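Long-range contacts in inositol monophosphatase family protein (Staphylococcus aureus, PDB 5I3S), which probably hydrolyses phosphate monoesters such as inositol monophosphate, using the metal-dependent sugar phosphatase fold of its family: residues 150-155 against 173-178; 222-227 against 245-250; 44-49 against 80-85. All blocks are in the same frame, centred on the assembly; numbering follows the deposited sequence.

How the contacts relate
From the N terminus, contact 3 closes first: helix 37-56 packs on strand 78-83 of the seven-stranded sheet, closing a loop of 30 residues. Contact 1 follows, joining strands 151-153 and 177-179 across 17 residues that include most of helix 164-174. Contact 2 comes last, again spanning 17 residues, and packs helix 244-255 against strand 222-224. The three loops run in series; none nests in or crosses another. Contacts 1 and 2 both belong to the five-stranded sheet, with centres about 14 Å apart, and touch where Ser150 packs on Leu246. Contact 3 lies on the opposite side of the chain's centre, its centre about 30 Å from that of contact 2.

Contact 1 of 3, residues 150-155 against 173-178; sequences SIIGIN and NDSRSA
Ile152 packs its side chain against Ser175 and Ala178. At its CB the chain forks. CG2 of Ile152 turns to CB of Ser175, 4.0 Å away, while CG1 sits between the backbone N and the carbonyl carbon (chi1 68°). CG1 of Ile152 meets CB of Ala178 at 4.1 Å and also lies near the carbonyl oxygen of Ser177. At the tip, CD1 of Ile152 approaches OG of Ser175 to 3.5 Å. That hydroxyl is turned back to the carbonyl of Ile171 in the preceding helix, which gives it a polar partner while the isoleucine supplies apolar cover. The branched isoleucine packs on a small serine and a small alanine, and Ile154 adds its CG2, 4.3 Å from CB of Ala178.

The backbones meet in parallel register, Ile151 beside Ser177 and Ile152 beside Ala178. Ile152 N donates to Ser177 O over 3.2 Å, and just before the pairing Arg176 N donates to Ser150 O at 3.0 Å. The alpha hydrogens help as well: CA of Ala178 lies 3.3 Å from O of Ile152 in a CA-H...O contact. Ile151 and Ser177 point to the other face of the sheet, where the second subunit packs: Ile151 touches His93 of that subunit and Ser177 touches its Asn155. Ser177 OG bonds to Arg179 in its own chain. Strand 151-153, helix 164-174 and strand 177-179 thus form a beta-alpha-beta crossover, with 177-179 the outermost strand, within this chain, of the five-stranded sheet.

Contact 2 of 3, residues 222-227 against 245-250; sequences QASNLL and GLHQEI
The imidazole of His247 has the side chain of Gln222 over one face and the hydroxyl of Ser224 at its edge. CG of Gln222 stands 4.1 Å from the centroid of the His247 ring, a CH-pi contact, and the amide beyond it continues the stack with its plane tilted 25° from the ring. CG of Gln222 also meets CB of His247, at 3.7 Å, and CD of the glutamine lies 3.8 Å from ND1 of His247. Glutamine suits this partly exposed place because its aliphatic part can cover a ring and its flat amide can stack on it. At the ring edge, NE2 of His247 donates to OG of Ser224, 3.0 Å away, the oxygen lying 14° out of the ring plane. CD2 of His247 lies 3.4 Å from O of Gln222.

In His247, CG is anti to the backbone N (chi1 -173°), and CB points toward the strand. Here helix 244-255 lies on one face of the five-stranded sheet, over its edge strand 222-224, and Leu240 of the neighbouring antiparallel strand 237-242 also touches the histidine. Gln222 and Ser224 point to the helix, whereas Ala223 between them points away and packs on Val241 and Leu231.

Ser224 is engaged twice: its OG accepts from the imidazole and donates to Asn225 O at 2.6 Å, on a lone pair of that carbonyl. Just past the strand, Asn225 OD1 accepts from Leu227 N, two residues on, at 2.9 Å, an Asx turn; the donor stands above the amide plane. The same oxygen accepts from Glu229 N, and Asn225 ND2 bonds to Asn237 OD1.

Contact 3 of 3, residues 44-49 against 80-85; sequences ATEDFI and WVVDPI
Pro84 lays its ring over the start of the 44-49 helix segment, crossing Thr45 and Glu46 obliquely. It belongs to the Asp-Pro-Ile-Asp run, residues 83-86, that lies within the signature of the inositol monophosphatase family; in relatives the aspartates of this run bind the catalytic metal ions. The carboxylate of Asp83 lies close to those of both Asp86 and Asp208 here, consistent with such a site.

Thr45 meets the proline with carbon rather than oxygen. Its CB lies 3.9 Å from CB of Pro84, and CG2 comes equally near to that same proline CB. OG1 lies anti to the carbonyl carbon (chi1 -53°) and bonds back to the carbonyl of Val41, with CG2 anti to the backbone N; the buried hydroxyl is thereby satisfied within the helix.

Glu46 meets the CG-CD part of the ring. Its CB packs on CG of Pro84 at 3.9 Å, and the chain is extended beyond CG, with OE1 of Glu46 3.2 Å from CD of Pro84. This buried oxygen accepts from the backbone N of Glu66 and also touches CG of the proline. Proline suits the spot as a compact, rigid apolar ring that also fits the bend of the chain, which turns a corner at Pro84.

One turn further on, Ile49 points to the strand and its CG2 meets CG1 of Val82 at 4.2 Å, a contact of branched side chains between helix 37-56 and the seven-stranded sheet; Ile100 and Ile102 of strand 99-106 extend this apolar layer. On the strand side of the corner, OD1 of Asp83 takes a weak hydrogen bond from Ile85 N, 3.3 Å away.

Contact 1 of 3, residues 150-155 against 173-178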
ATOM      1  N   SER A 150       4.859  10.688 -11.951  1.00 22.38           N
ATOM      2  CA  SER A 150       3.712  10.300 -11.111  1.00 21.65           C
ATOM      3  C   SER A 150       3.908   8.873 -10.590  1.00 21.30           C
ATOM      4  O   SER A 150       4.553   8.051 -11.244  1.00 21.13           O
ATOM      5  CB  SER A 150       2.413  10.394 -11.911  1.00 21.13           C
ATOM      6  OG  SER A 150       2.292  11.664 -12.513  1.00 20.67           O
ATOM      7  N   ILE A 151       3.364   8.626  -9.405  1.00 21.77           N
ATOM      8  CA  ILE A 151       3.103   7.292  -8.846  1.00 21.65           C
ATOM      9  C   ILE A 151       1.648   6.973  -9.035  1.00 19.67           C
ATOM     10  O   ILE A 151       0.803   7.800  -8.704  1.00 19.20           O
ATOM     11  CB  ILE A 151       3.281   7.283  -7.314  1.00 25.84           C
ATOM     12  CG1 ILE A 151       4.656   7.839  -6.915  1.00 28.85           C
ATOM     13  CG2 ILE A 151       3.141   5.862  -6.773  1.00 27.55           C
ATOM     14  CD1 ILE A 151       4.850   7.811  -5.400  1.00 32.00           C
ATOM     15  N   ILE A 152       1.369   5.739  -9.447  1.00 17.98           N
ATOM     16  CA  ILE A 152       0.054   5.275  -9.778  1.00 16.61           C
ATOM     17  C   ILE A 152      -0.308   4.056  -8.999  1.00 16.07           C
ATOM     18  O   ILE A 152       0.548   3.275  -8.619  1.00 16.46           O
ATOM     19  CB  ILE A 152      -0.071   4.903 -11.274  1.00 17.48           C
ATOM     20  CG1 ILE A 152       0.749   3.665 -11.639  1.00 17.07           C
ATOM     21  CG2 ILE A 152       0.390   6.097 -12.128  1.00 17.56           C
ATOM     22  CD1 ILE A 152       0.613   3.279 -13.085  1.00 18.10           C
ATOM     23  N   GLY A 153      -1.606   3.898  -8.800  1.00 15.42           N
ATOM     24  CA  GLY A 153      -2.162   2.777  -8.138  1.00 15.11           C
ATOM     25  C   GLY A 153      -2.682   1.797  -9.165  1.00 14.69           C
ATOM     26  O   GLY A 153      -3.510   2.185 -10.005  1.00 14.30           O
ATOM     27  N   ILE A 154      -2.232   0.539  -9.077  1.00 13.97           N
ATOM     28  CA  ILE A 154      -2.722  -0.509  -9.942  1.00 15.31           C
ATOM     29  C   ILE A 154      -2.346  -1.859  -9.365  1.00 15.65           C
ATOM     30  O   ILE A 154      -1.184  -2.076  -9.031  1.00 17.18           O
ATOM     31  CB  ILE A 154      -2.181  -0.362 -11.391  1.00 15.89           C
ATOM     32  CG1 ILE A 154      -2.785  -1.417 -12.310  1.00 16.75           C
ATOM     33  CG2 ILE A 154      -0.659  -0.444 -11.464  1.00 15.40           C
ATOM     34  CD1 ILE A 154      -2.397  -1.185 -13.769  1.00 17.63           C
ATOM     35  N   ASN A 155      -3.304  -2.764  -9.233  1.00 15.31           N
ATOM     36  CA  ASN A 155      -2.981  -4.101  -8.642  1.00 16.52           C
ATOM     37  C   ASN A 155      -2.084  -4.857  -9.617  1.00 16.21           C
ATOM     38  O   ASN A 155      -2.366  -4.878 -10.800  1.00 17.59           O
ATOM     39  CB  ASN A 155      -4.222  -4.895  -8.277  1.00 15.85           C
ATOM     40  CG  ASN A 155      -3.951  -6.045  -7.309  1.00 16.56           C
ATOM     41  OD1 ASN A 155      -4.509  -6.117  -6.206  1.00 19.90           O
ATOM     42  ND2 ASN A 155      -3.225  -6.981  -7.745  1.00 15.37           N
ATOM     43  N   ASN A 173       5.261   1.336 -17.218  1.00 26.28           N
ATOM     44  CA  ASN A 173       6.593   1.588 -17.675  1.00 29.89           C
ATOM     45  C   ASN A 173       6.947   3.061 -17.654  1.00 30.48           C
ATOM     46  O   ASN A 173       8.060   3.412 -17.276  1.00 26.18           O
ATOM     47  CB  ASN A 173       6.822   1.032 -19.064  1.00 33.18           C
ATOM     48  CG  ASN A 173       7.787  -0.102 -19.036  1.00 42.23           C
ATOM     49  OD1 ASN A 173       7.388  -1.275 -18.850  1.00 39.63           O
ATOM     50  ND2 ASN A 173       9.106   0.241 -19.129  1.00 43.88           N
ATOM     51  N   ASP A 174       6.020   3.914 -18.058  1.00 28.85           N
ATOM     52  CA  ASP A 174       6.351   5.322 -18.099  1.00 32.46           C
ATOM     53  C   ASP A 174       6.239   5.955 -16.724  1.00 26.82           C
ATOM     54  O   ASP A 174       7.027   6.837 -16.412  1.00 24.66           O
ATOM     55  CB  ASP A 174       5.577   6.042 -19.200  1.00 34.24           C
ATOM     56  CG  ASP A 174       6.047   5.572 -20.599  1.00 43.89           C
ATOM     57  OD1 ASP A 174       7.286   5.568 -20.878  1.00 46.91           O
ATOM     58  OD2 ASP A 174       5.206   5.169 -21.421  1.00 48.29           O
ATOM     59  N   SER A 175       5.318   5.486 -15.885  1.00 23.11           N
ATOM     60  CA  SER A 175       5.215   6.071 -14.541  1.00 22.33           C
ATOM     61  C   SER A 175       6.533   5.885 -13.779  1.00 22.42           C
ATOM     62  O   SER A 175       7.399   5.055 -14.124  1.00 21.05           O
ATOM     63  CB  SER A 175       4.035   5.527 -13.751  1.00 21.21           C
ATOM     64  OG  SER A 175       3.896   4.147 -13.949  1.00 22.06           O
ATOM     65  N   ARG A 176       6.707   6.736 -12.794  1.00 24.21           N
ATOM     66  CA  ARG A 176       7.899   6.716 -11.962  1.00 25.07           C
ATOM     67  C   ARG A 176       7.891   5.486 -11.091  1.00 21.72           C
ATOM     68  O   ARG A 176       8.938   4.836 -10.920  1.00 20.68           O
ATOM     69  CB  ARG A 176       7.933   7.962 -11.091  1.00 28.40           C
ATOM     70  CG  ARG A 176       9.243   8.206 -10.397  1.00 33.39           C
ATOM     71  CD  ARG A 176      10.360   8.613 -11.358  1.00 35.98           C
ATOM     72  NE  ARG A 176      11.580   8.866 -10.605  1.00 42.63           N
ATOM     73  CZ  ARG A 176      12.380   7.915 -10.092  1.00 45.52           C
ATOM     74  NH1 ARG A 176      12.130   6.605 -10.256  1.00 42.71           N
ATOM     75  NH2 ARG A 176      13.458   8.287  -9.394  1.00 47.46           N
ATOM     76  N   SER A 177       6.728   5.197 -10.493  1.00 19.82           N
ATOM     77  CA  SER A 177       6.531   3.908  -9.835  1.00 19.16           C
ATOM     78  C   SER A 177       5.054   3.561  -9.643  1.00 18.46           C
ATOM     79  O   SER A 177       4.156   4.325 -10.044  1.00 16.97           O
ATOM     80  CB  SER A 177       7.276   3.833  -8.476  1.00 18.84           C
ATOM     81  OG  SER A 177       7.189   2.512  -7.941  1.00 19.32           O
ATOM     82  N   ALA A 178       4.824   2.353  -9.079  1.00 17.87           N
ATOM     83  CA  ALA A 178       3.479   1.857  -8.865  1.00 16.78           C
ATOM     84  C   ALA A 178       3.284   1.280  -7.467  1.00 15.56           C
ATOM     85  O   ALA A 178       4.189   0.664  -6.903  1.00 15.07           O
ATOM     86  CB  ALA A 178       3.130   0.811  -9.926  1.00 17.14           C
TER

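Contact 2 of 3, residues 222-227 against 245-250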
ATOM      1  N   GLN A 222     -10.204  14.258 -11.828  1.00 28.04           N
ATOM      2  CA  GLN A 222     -11.157  13.657 -12.737  1.00 25.91           C
ATOM      3  C   GLN A 222     -11.245  12.140 -12.785  1.00 24.84           C
ATOM      4  O   GLN A 222     -10.295  11.410 -12.512  1.00 22.10           O
ATOM      5  CB  GLN A 222     -11.089  14.208 -14.134  1.00 30.65           C
ATOM      6  CG  GLN A 222      -9.726  14.490 -14.690  1.00 34.30           C
ATOM      7  CD  GLN A 222      -9.820  14.995 -16.134  1.00 41.90           C
ATOM      8  OE1 GLN A 222      -8.828  15.445 -16.755  1.00 45.80           O
ATOM      9  NE2 GLN A 222     -11.030  14.915 -16.686  1.00 43.28           N
ATOM     10  N   ALA A 223     -12.437  11.706 -13.175  1.00 21.98           N
ATOM     11  CA  ALA A 223     -12.798  10.330 -13.162  1.00 21.59           C
ATOM     12  C   ALA A 223     -13.510  10.015 -14.439  1.00 18.72           C
ATOM     13  O   ALA A 223     -14.327  10.767 -14.867  1.00 16.56           O
ATOM     14  CB  ALA A 223     -13.681  10.019 -11.983  1.00 20.27           C
ATOM     15  N   SER A 224     -13.151   8.875 -15.003  1.00 17.68           N
ATOM     16  CA  SER A 224     -13.823   8.274 -16.093  1.00 16.68           C
ATOM     17  C   SER A 224     -13.631   6.761 -15.962  1.00 17.32           C
ATOM     18  O   SER A 224     -13.002   6.298 -15.028  1.00 16.39           O
ATOM     19  CB  SER A 224     -13.195   8.738 -17.405  1.00 14.83           C
ATOM     20  OG  SER A 224     -11.892   8.202 -17.545  1.00 14.01           O
ATOM     21  N   ASN A 225     -14.176   6.017 -16.924  1.00 17.34           N
ATOM     22  CA  ASN A 225     -13.824   4.633 -17.108  1.00 17.08           C
ATOM     23  C   ASN A 225     -12.654   4.624 -18.070  1.00 17.73           C
ATOM     24  O   ASN A 225     -12.112   5.712 -18.410  1.00 16.55           O
ATOM     25  CB  ASN A 225     -15.036   3.815 -17.559  1.00 16.99           C
ATOM     26  CG  ASN A 225     -15.411   4.001 -19.004  1.00 16.25           C
ATOM     27  OD1 ASN A 225     -14.865   4.795 -19.749  1.00 17.83           O
ATOM     28  ND2 ASN A 225     -16.375   3.239 -19.407  1.00 18.27           N
ATOM     29  N   LEU A 226     -12.231   3.411 -18.473  1.00 17.90           N
ATOM     30  CA  LEU A 226     -11.056   3.268 -19.322  1.00 16.68           C
ATOM     31  C   LEU A 226     -11.256   3.740 -20.759  1.00 16.67           C
ATOM     32  O   LEU A 226     -10.264   3.938 -21.475  1.00 14.99           O
ATOM     33  CB  LEU A 226     -10.533   1.846 -19.304  1.00 16.52           C
ATOM     34  CG  LEU A 226      -9.976   1.349 -17.941  1.00 17.67           C
ATOM     35  CD1 LEU A 226      -9.670  -0.135 -18.023  1.00 16.41           C
ATOM     36  CD2 LEU A 226      -8.760   2.108 -17.430  1.00 17.00           C
ATOM     37  N   LEU A 227     -12.525   3.913 -21.171  1.00 16.94           N
ATOM     38  CA  LEU A 227     -12.864   4.454 -22.483  1.00 17.64           C
ATOM     39  C   LEU A 227     -13.107   5.972 -22.415  1.00 18.65           C
ATOM     40  O   LEU A 227     -13.593   6.531 -23.391  1.00 19.76           O
ATOM     41  CB  LEU A 227     -14.128   3.784 -22.990  1.00 17.59           C
ATOM     42  CG  LEU A 227     -14.046   2.268 -23.002  1.00 19.19           C
ATOM     43  CD1 LEU A 227     -15.364   1.618 -23.449  1.00 19.52           C
ATOM     44  CD2 LEU A 227     -12.885   1.840 -23.887  1.00 19.71           C
ATOM     45  N   GLY A 245      -4.344  16.740 -15.340  1.00 21.16           N
ATOM     46  CA  GLY A 245      -3.279  16.637 -16.310  1.00 23.09           C
ATOM     47  C   GLY A 245      -2.951  15.194 -16.674  1.00 24.09           C
ATOM     48  O   GLY A 245      -2.822  14.807 -17.832  1.00 24.16           O
ATOM     49  N   LEU A 246      -2.790  14.350 -15.696  1.00 22.60           N
ATOM     50  CA  LEU A 246      -2.314  13.108 -16.120  1.00 22.74           C
ATOM     51  C   LEU A 246      -3.399  12.081 -16.346  1.00 20.71           C
ATOM     52  O   LEU A 246      -3.142  11.051 -16.979  1.00 18.42           O
ATOM     53  CB  LEU A 246      -1.260  12.657 -15.208  1.00 24.54           C
ATOM     54  CG  LEU A 246      -1.586  11.425 -14.493  1.00 23.85           C
ATOM     55  CD1 LEU A 246      -0.218  10.830 -14.268  1.00 23.63           C
ATOM     56  CD2 LEU A 246      -2.457  11.872 -13.310  1.00 23.75           C
ATOM     57  N   HIS A 247      -4.599  12.359 -15.845  1.00 19.59           N
ATOM     58  CA  HIS A 247      -5.746  11.691 -16.380  1.00 19.95           C
ATOM     59  C   HIS A 247      -5.813  11.858 -17.906  1.00 21.21           C
ATOM     60  O   HIS A 247      -5.925  10.860 -18.619  1.00 23.53           O
ATOM     61  CB  HIS A 247      -7.018  12.213 -15.752  1.00 20.58           C
ATOM     62  CG  HIS A 247      -8.229  11.442 -16.155  1.00 19.67           C
ATOM     63  ND1 HIS A 247      -8.834  11.597 -17.386  1.00 20.06           N
ATOM     64  CD2 HIS A 247      -8.934  10.497 -15.505  1.00 19.16           C
ATOM     65  CE1 HIS A 247      -9.878  10.802 -17.472  1.00 19.18           C
ATOM     66  NE2 HIS A 247      -9.959  10.120 -16.343  1.00 21.72           N
ATOM     67  N   GLN A 248      -5.697  13.085 -18.410  1.00 21.86           N
ATOM     68  CA  GLN A 248      -5.757  13.312 -19.871  1.00 23.66           C
ATOM     69  C   GLN A 248      -4.582  12.684 -20.634  1.00 20.92           C
ATOM     70  O   GLN A 248      -4.801  12.151 -21.701  1.00 18.37           O
ATOM     71  CB  GLN A 248      -6.042  14.822 -20.250  1.00 27.36           C
ATOM     72  CG  GLN A 248      -4.951  15.893 -20.062  1.00 31.01           C
ATOM     73  CD  GLN A 248      -5.474  17.348 -19.862  1.00 32.96           C
ATOM     74  OE1 GLN A 248      -4.711  18.274 -19.483  1.00 32.08           O
ATOM     75  NE2 GLN A 248      -6.770  17.549 -20.086  1.00 31.51           N
ATOM     76  N   GLU A 249      -3.363  12.683 -20.071  1.00 20.08           N
ATOM     77  CA  GLU A 249      -2.214  11.950 -20.680  1.00 18.23           C
ATOM     78  C   GLU A 249      -2.392  10.413 -20.698  1.00 19.69           C
ATOM     79  O   GLU A 249      -2.067   9.752 -21.700  1.00 19.71           O
ATOM     80  CB  GLU A 249      -0.915  12.304 -19.932  1.00 17.80           C
ATOM     81  CG  GLU A 249       0.403  11.717 -20.486  1.00 16.12           C
ATOM     82  CD  GLU A 249       1.578  12.039 -19.618  1.00 17.23           C
ATOM     83  OE1 GLU A 249       1.426  12.710 -18.546  1.00 17.96           O
ATOM     84  OE2 GLU A 249       2.693  11.558 -19.957  1.00 18.99           O
ATOM     85  N   ILE A 250      -2.847   9.825 -19.591  1.00 20.03           N
ATOM     86  CA  ILE A 250      -3.060   8.370 -19.589  1.00 21.87           C
ATOM     87  C   ILE A 250      -4.165   8.002 -20.591  1.00 21.45           C
ATOM     88  O   ILE A 250      -3.997   7.060 -21.366  1.00 22.95           O
ATOM     89  CB  ILE A 250      -3.419   7.787 -18.191  1.00 22.11           C
ATOM     90  CG1 ILE A 250      -2.271   7.980 -17.218  1.00 23.44           C
ATOM     91  CG2 ILE A 250      -3.711   6.292 -18.304  1.00 21.77           C
ATOM     92  CD1 ILE A 250      -2.654   7.802 -15.769  1.00 23.91           C
TER

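Contact 3 of 3, residues 44-49 against 80-85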
ATOM      1  N   ALA A  44     -23.651  -7.428   9.516  1.00 29.67           N
ATOM      2  CA  ALA A  44     -23.986  -6.627  10.696  1.00 30.90           C
ATOM      3  C   ALA A  44     -23.968  -5.141  10.347  1.00 31.29           C
ATOM      4  O   ALA A  44     -24.948  -4.406  10.619  1.00 30.61           O
ATOM      5  CB  ALA A  44     -23.024  -6.892  11.846  1.00 28.74           C
ATOM      6  N   THR A  45     -22.877  -4.726   9.713  1.00 28.81           N
ATOM      7  CA  THR A  45     -22.660  -3.313   9.391  1.00 29.62           C
ATOM      8  C   THR A  45     -23.702  -2.808   8.382  1.00 30.49           C
ATOM      9  O   THR A  45     -24.278  -1.719   8.576  1.00 29.14           O
ATOM     10  CB  THR A  45     -21.213  -3.069   8.881  1.00 27.12           C
ATOM     11  OG1 THR A  45     -20.273  -3.611   9.834  1.00 25.92           O
ATOM     12  CG2 THR A  45     -20.960  -1.603   8.670  1.00 25.49           C
ATOM     13  N   GLU A  46     -24.010  -3.594   7.350  1.00 33.24           N
ATOM     14  CA  GLU A  46     -25.019  -3.101   6.358  1.00 35.32           C
ATOM     15  C   GLU A  46     -26.438  -3.053   6.948  1.00 31.87           C
ATOM     16  O   GLU A  46     -27.195  -2.098   6.689  1.00 32.98           O
ATOM     17  CB  GLU A  46     -25.027  -3.879   5.020  1.00 36.85           C
ATOM     18  CG  GLU A  46     -26.008  -3.254   4.012  1.00 38.34           C
ATOM     19  CD  GLU A  46     -25.627  -3.432   2.551  1.00 40.54           C
ATOM     20  OE1 GLU A  46     -24.428  -3.545   2.231  1.00 39.08           O
ATOM     21  OE2 GLU A  46     -26.544  -3.443   1.705  1.00 42.81           O
ATOM     22  N   ASP A  47     -26.794  -4.058   7.733  1.00 31.60           N
ATOM     23  CA  ASP A  47     -28.121  -4.081   8.405  1.00 33.01           C
ATOM     24  C   ASP A  47     -28.295  -2.914   9.372  1.00 31.74           C
ATOM     25  O   ASP A  47     -29.378  -2.332   9.422  1.00 33.13           O
ATOM     26  CB  ASP A  47     -28.351  -5.411   9.133  1.00 33.13           C
ATOM     27  CG  ASP A  47     -28.607  -6.548   8.183  1.00 35.64           C
ATOM     28  OD1 ASP A  47     -29.055  -6.248   7.052  1.00 40.82           O
ATOM     29  OD2 ASP A  47     -28.386  -7.722   8.553  1.00 36.30           O
ATOM     30  N   PHE A  48     -27.235  -2.556  10.106  1.00 28.38           N
ATOM     31  CA  PHE A  48     -27.265  -1.362  10.965  1.00 27.30           C
ATOM     32  C   PHE A  48     -27.453  -0.124  10.118  1.00 26.68           C
ATOM     33  O   PHE A  48     -28.300   0.691  10.427  1.00 25.26           O
ATOM     34  CB  PHE A  48     -25.970  -1.215  11.802  1.00 26.50           C
ATOM     35  CG  PHE A  48     -25.869   0.107  12.529  1.00 26.49           C
ATOM     36  CD1 PHE A  48     -26.743   0.422  13.581  1.00 26.84           C
ATOM     37  CD2 PHE A  48     -24.918   1.054  12.169  1.00 26.64           C
ATOM     38  CE1 PHE A  48     -26.649   1.649  14.259  1.00 25.94           C
ATOM     39  CE2 PHE A  48     -24.814   2.267  12.853  1.00 27.11           C
ATOM     40  CZ  PHE A  48     -25.697   2.570  13.884  1.00 26.73           C
ATOM     41  N   ILE A  49     -26.657   0.011   9.051  1.00 27.15           N
ATOM     42  CA  ILE A  49     -26.724   1.212   8.173  1.00 28.58           C
ATOM     43  C   ILE A  49     -28.070   1.321   7.442  1.00 31.07           C
ATOM     44  O   ILE A  49     -28.691   2.381   7.441  1.00 29.98           O
ATOM     45  CB  ILE A  49     -25.538   1.282   7.195  1.00 27.05           C
ATOM     46  CG1 ILE A  49     -24.229   1.505   7.981  1.00 27.30           C
ATOM     47  CG2 ILE A  49     -25.723   2.395   6.175  1.00 26.87           C
ATOM     48  CD1 ILE A  49     -22.965   1.178   7.194  1.00 26.97           C
ATOM     49  N   TRP A  80     -28.741   5.918  -1.158  1.00 29.44           N
ATOM     50  CA  TRP A  80     -27.553   5.679  -0.339  1.00 29.46           C
ATOM     51  C   TRP A  80     -26.832   4.524  -0.986  1.00 27.14           C
ATOM     52  O   TRP A  80     -27.402   3.427  -1.068  1.00 26.68           O
ATOM     53  CB  TRP A  80     -27.936   5.302   1.112  1.00 28.38           C
ATOM     54  CG  TRP A  80     -28.470   6.483   1.933  1.00 29.94           C
ATOM     55  CD1 TRP A  80     -29.538   7.248   1.644  1.00 30.16           C
ATOM     56  CD2 TRP A  80     -27.924   7.018   3.152  1.00 32.05           C
ATOM     57  NE1 TRP A  80     -29.723   8.202   2.604  1.00 30.28           N
ATOM     58  CE2 TRP A  80     -28.748   8.088   3.541  1.00 32.24           C
ATOM     59  CE3 TRP A  80     -26.839   6.672   3.969  1.00 31.22           C
ATOM     60  CZ2 TRP A  80     -28.524   8.827   4.699  1.00 32.88           C
ATOM     61  CZ3 TRP A  80     -26.607   7.412   5.112  1.00 33.29           C
ATOM     62  CH2 TRP A  80     -27.436   8.483   5.463  1.00 34.00           C
ATOM     63  N   VAL A  81     -25.600   4.732  -1.444  1.00 22.80           N
ATOM     64  CA  VAL A  81     -24.864   3.580  -2.002  1.00 23.69           C
ATOM     65  C   VAL A  81     -23.715   3.176  -1.073  1.00 22.69           C
ATOM     66  O   VAL A  81     -22.753   3.929  -0.910  1.00 22.61           O
ATOM     67  CB  VAL A  81     -24.553   3.713  -3.533  1.00 23.08           C
ATOM     68  CG1 VAL A  81     -24.292   5.126  -3.940  1.00 24.61           C
ATOM     69  CG2 VAL A  81     -23.461   2.789  -4.009  1.00 22.29           C
ATOM     70  N   VAL A  82     -23.849   2.009  -0.438  1.00 22.55           N
ATOM     71  CA  VAL A  82     -22.979   1.692   0.680  1.00 24.68           C
ATOM     72  C   VAL A  82     -22.157   0.433   0.473  1.00 25.30           C
ATOM     73  O   VAL A  82     -22.698  -0.595   0.057  1.00 22.72           O
ATOM     74  CB  VAL A  82     -23.704   1.762   2.086  1.00 26.05           C
ATOM     75  CG1 VAL A  82     -25.172   2.082   2.008  1.00 25.84           C
ATOM     76  CG2 VAL A  82     -23.414   0.592   3.025  1.00 26.84           C
ATOM     77  N   ASP A  83     -20.848   0.530   0.771  1.00 25.36           N
ATOM     78  CA  ASP A  83     -20.016  -0.667   1.004  1.00 26.28           C
ATOM     79  C   ASP A  83     -19.674  -0.725   2.504  1.00 24.76           C
ATOM     80  O   ASP A  83     -18.853   0.076   3.010  1.00 25.06           O
ATOM     81  CB  ASP A  83     -18.739  -0.695   0.140  1.00 27.44           C
ATOM     82  CG  ASP A  83     -18.088  -2.111   0.089  1.00 28.69           C
ATOM     83  OD1 ASP A  83     -18.475  -2.980   0.881  1.00 29.89           O
ATOM     84  OD2 ASP A  83     -17.154  -2.346  -0.707  1.00 29.77           O
ATOM     85  N   PRO A  84     -20.336  -1.624   3.229  1.00 23.25           N
ATOM     86  CA  PRO A  84     -20.026  -1.842   4.651  1.00 22.42           C
ATOM     87  C   PRO A  84     -18.540  -2.073   4.906  1.00 21.55           C
ATOM     88  O   PRO A  84     -18.030  -1.440   5.803  1.00 21.57           O
ATOM     89  CB  PRO A  84     -20.891  -3.065   5.029  1.00 22.78           C
ATOM     90  CG  PRO A  84     -21.311  -3.630   3.716  1.00 24.61           C
ATOM     91  CD  PRO A  84     -21.493  -2.441   2.833  1.00 24.62           C
ATOM     92  N   ILE A  85     -17.858  -2.907   4.103  1.00 19.46           N
ATOM     93  CA  ILE A  85     -16.409  -3.127   4.209  1.00 19.16           C
ATOM     94  C   ILE A  85     -15.765  -3.173   2.825  1.00 20.20           C
ATOM     95  O   ILE A  85     -15.859  -4.176   2.134  1.00 20.18           O
ATOM     96  CB  ILE A  85     -16.073  -4.423   4.965  1.00 19.96           C
ATOM     97  CG1 ILE A  85     -16.645  -4.411   6.406  1.00 21.78           C
ATOM     98  CG2 ILE A  85     -14.562  -4.664   5.027  1.00 19.93           C
ATOM     99  CD1 ILE A  85     -16.778  -5.816   7.028  1.00 22.06           C
TER